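Ornithine carbamoyltransferase, mitochondrial (Coccidioides immitis, PDB 3SDS) catalyses the transfer of the carbamoyl group from carbamoyl phosphate to L-ornithine, giving L-citrulline and phosphate in the biosynthesis of arginine. Local coordinates at residues Val69-Ser74 and Pro95-Lys100. Numbering follows the deposited sequence.
Sequences VAMMFS and PMFLGK
Phe-73 and Phe-97 meet across neighbouring parallel strands 68-73 and 94-98, joined through helix 78-90 in a beta-alpha-beta crossover of the carbamoyl phosphate-binding domain. The strands illustrate how parallel pairing in register gathers alternate residues of both on one face: Met-71, Phe-97 and Pro-95 on one, Ala-70, Met-96, Met-72 and Leu-98 on the other. The two phenylalanine side chains cross at about a right angle, and Phe-73 CD1 lies 3.6 Å from Phe-97 CE1, each atom at the edge of the other ring and near its plane. Under helix 78-90, Met-71 runs across Phe-97. A bend at chi3 (-72°) turns its CE toward the neighbouring strand, 3.8 Å from Phe-97 CB and close to Pro-95 CB. On the opposite face the Met-96 methyl CE, likewise turned at chi3, reaches across to Ala-70 CB, 3.7 Å away. Four backbone hydrogen bonds join the strands, which alternate as donor: Met-96 N to Val-69 O, Met-71 N to Met-96 O, Leu-98 N to Met-71 O and Phe-73 N to Leu-98 O. Phe-73 also packs against Thr-80 and Arg-128, which probably bind carbamoyl phosphate, while Arg-81 makes a cation-pi contact with Phe-97. Beyond strand 94-98, Gly-99 N sits over the centre of the Phe-97 ring, 4.0 Å above its plane.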
ATOM      1  N   VAL A  69       0.731  -6.921  -9.569  1.00 35.71           N
ATOM      2  CA  VAL A  69       1.291  -8.137  -8.977  1.00 35.40           C
ATOM      3  C   VAL A  69       0.805  -8.246  -7.526  1.00 36.68           C
ATOM      4  O   VAL A  69       0.996  -7.317  -6.731  1.00 37.23           O
ATOM      5  CB  VAL A  69       2.831  -8.118  -9.036  1.00 34.46           C
ATOM      6  CG1 VAL A  69       3.440  -9.307  -8.267  1.00 33.84           C
ATOM      7  CG2 VAL A  69       3.306  -8.099 -10.466  1.00 32.33           C
ATOM      8  N   ALA A  70       0.173  -9.360  -7.167  1.00 37.47           N
ATOM      9  CA  ALA A  70      -0.280  -9.532  -5.773  1.00 39.09           C
ATOM     10  C   ALA A  70       0.784 -10.180  -4.882  1.00 39.49           C
ATOM     11  O   ALA A  70       1.352 -11.222  -5.228  1.00 39.38           O
ATOM     12  CB  ALA A  70      -1.575 -10.328  -5.716  1.00 39.54           C
ATOM     13  N   MET A  71       1.062  -9.555  -3.742  1.00 40.72           N
ATOM     14  CA  MET A  71       1.964 -10.133  -2.731  1.00 41.53           C
ATOM     15  C   MET A  71       1.147 -10.681  -1.561  1.00 43.40           C
ATOM     16  O   MET A  71       0.490  -9.914  -0.833  1.00 44.17           O
ATOM     17  CB  MET A  71       2.957  -9.087  -2.209  1.00 41.09           C
ATOM     18  CG  MET A  71       3.739  -8.331  -3.276  1.00 40.63           C
ATOM     19  SD  MET A  71       4.848  -7.060  -2.589  1.00 42.74           S
ATOM     20  CE  MET A  71       3.722  -5.790  -2.039  1.00 43.16           C
ATOM     21  N   MET A  72       1.161 -12.001  -1.387  1.00 44.61           N
ATOM     22  CA  MET A  72       0.419 -12.621  -0.268  1.00 47.25           C
ATOM     23  C   MET A  72       1.339 -13.122   0.850  1.00 47.85           C
ATOM     24  O   MET A  72       2.070 -14.113   0.671  1.00 47.66           O
ATOM     25  CB  MET A  72      -0.490 -13.747  -0.759  1.00 47.66           C
ATOM     26  CG  MET A  72      -1.702 -13.248  -1.512  1.00 50.41           C
ATOM     27  SD  MET A  72      -2.569 -14.543  -2.421  1.00 55.58           S
ATOM     28  CE  MET A  72      -3.661 -15.171  -1.145  1.00 54.38           C
ATOM     29  N   PHE A  73       1.303 -12.446   1.996  1.00 49.07           N
ATOM     30  CA  PHE A  73       2.189 -12.799   3.096  1.00 50.32           C
ATOM     31  C   PHE A  73       1.455 -13.288   4.347  1.00 52.91           C
ATOM     32  O   PHE A  73       0.590 -12.590   4.872  1.00 54.47           O
ATOM     33  CB  PHE A  73       3.150 -11.640   3.418  1.00 49.89           C
ATOM     34  CG  PHE A  73       4.037 -11.231   2.253  1.00 48.18           C
ATOM     35  CD1 PHE A  73       4.397  -9.914   2.075  1.00 47.94           C
ATOM     36  CD2 PHE A  73       4.496 -12.163   1.330  1.00 47.38           C
ATOM     37  CE1 PHE A  73       5.201  -9.534   1.011  1.00 46.74           C
ATOM     38  CE2 PHE A  73       5.292 -11.786   0.258  1.00 46.36           C
ATOM     39  CZ  PHE A  73       5.647 -10.469   0.100  1.00 45.71           C
ATOM     40  N   SER A  74       1.819 -14.486   4.813  1.00 53.98           N
ATOM     41  CA  SER A  74       1.198 -15.146   5.977  1.00 56.64           C
ATOM     42  C   SER A  74       1.734 -14.709   7.345  1.00 57.67           C
ATOM     43  O   SER A  74       1.021 -14.756   8.364  1.00 59.35           O
ATOM     44  CB  SER A  74       1.351 -16.666   5.858  1.00 57.00           C
ATOM     45  OG  SER A  74       0.278 -17.220   5.103  1.00 59.52           O
ATOM     46  N   PRO A  95       2.568  -3.119  -7.413  1.00 37.45           N
ATOM     47  CA  PRO A  95       2.621  -4.129  -6.343  1.00 37.51           C
ATOM     48  C   PRO A  95       1.526  -3.991  -5.262  1.00 38.53           C
ATOM     49  O   PRO A  95       1.369  -2.921  -4.672  1.00 39.14           O
ATOM     50  CB  PRO A  95       4.001  -3.895  -5.729  1.00 36.97           C
ATOM     51  CG  PRO A  95       4.283  -2.464  -5.978  1.00 36.76           C
ATOM     52  CD  PRO A  95       3.649  -2.123  -7.278  1.00 37.54           C
ATOM     53  N   MET A  96       0.786  -5.066  -4.997  1.00 38.72           N
ATOM     54  CA  MET A  96      -0.361  -4.998  -4.073  1.00 39.96           C
ATOM     55  C   MET A  96      -0.103  -5.848  -2.828  1.00 40.75           C
ATOM     56  O   MET A  96       0.089  -7.070  -2.918  1.00 40.33           O
ATOM     57  CB  MET A  96      -1.649  -5.405  -4.794  1.00 39.99           C
ATOM     58  CG  MET A  96      -2.850  -5.623  -3.914  1.00 41.00           C
ATOM     59  SD  MET A  96      -4.364  -5.971  -4.855  1.00 43.93           S
ATOM     60  CE  MET A  96      -4.100  -7.639  -5.473  1.00 40.72           C
ATOM     61  N   PHE A  97      -0.075  -5.192  -1.671  1.00 42.12           N
ATOM     62  CA  PHE A  97       0.290  -5.867  -0.422  1.00 43.24           C
ATOM     63  C   PHE A  97      -0.927  -6.418   0.294  1.00 44.69           C
ATOM     64  O   PHE A  97      -1.834  -5.692   0.629  1.00 45.99           O
ATOM     65  CB  PHE A  97       1.069  -4.926   0.499  1.00 43.43           C
ATOM     66  CG  PHE A  97       1.347  -5.506   1.854  1.00 44.99           C
ATOM     67  CD1 PHE A  97       2.119  -6.663   1.994  1.00 45.72           C
ATOM     68  CD2 PHE A  97       0.861  -4.894   2.999  1.00 46.93           C
ATOM     69  CE1 PHE A  97       2.391  -7.215   3.274  1.00 47.00           C
ATOM     70  CE2 PHE A  97       1.135  -5.431   4.283  1.00 48.44           C
ATOM     71  CZ  PHE A  97       1.901  -6.593   4.416  1.00 47.21           C
ATOM     72  N   LEU A  98      -0.965  -7.719   0.489  1.00 45.70           N
ATOM     73  CA  LEU A  98      -2.063  -8.325   1.227  1.00 48.21           C
ATOM     74  C   LEU A  98      -1.446  -9.165   2.336  1.00 49.57           C
ATOM     75  O   LEU A  98      -0.929 -10.256   2.074  1.00 48.77           O
ATOM     76  CB  LEU A  98      -2.941  -9.184   0.305  1.00 47.83           C
ATOM     77  CG  LEU A  98      -3.456  -8.659  -1.044  1.00 46.68           C
ATOM     78  CD1 LEU A  98      -4.008  -9.812  -1.869  1.00 46.30           C
ATOM     79  CD2 LEU A  98      -4.493  -7.555  -0.908  1.00 46.56           C
ATOM     80  N   GLY A  99      -1.458  -8.624   3.557  1.00 51.95           N
ATOM     81  CA  GLY A  99      -0.827  -9.264   4.724  1.00 54.44           C
ATOM     82  C   GLY A  99      -1.747 -10.168   5.539  1.00 57.41           C
ATOM     83  O   GLY A  99      -2.866 -10.472   5.124  1.00 58.06           O
ATOM     84  N   LYS A 100      -1.283 -10.581   6.716  1.00 59.71           N
ATOM     85  CA  LYS A 100      -1.997 -11.589   7.510  1.00 62.94           C
ATOM     86  C   LYS A 100      -3.280 -11.086   8.166  1.00 66.07           C
ATOM     87  O   LYS A 100      -4.068 -11.881   8.692  1.00 67.81           O
ATOM     88  CB  LYS A 100      -1.078 -12.238   8.554  1.00 63.33           C
ATOM     89  CG  LYS A 100      -0.460 -11.281   9.573  1.00 65.75           C
ATOM     90  CD  LYS A 100      -0.309 -11.978  10.943  1.00 70.82           C
ATOM     91  CE  LYS A 100       0.197 -11.025  12.022  1.00 73.28           C
ATOM     92  NZ  LYS A 100       1.468 -10.356  11.575  1.00 72.49           N
TER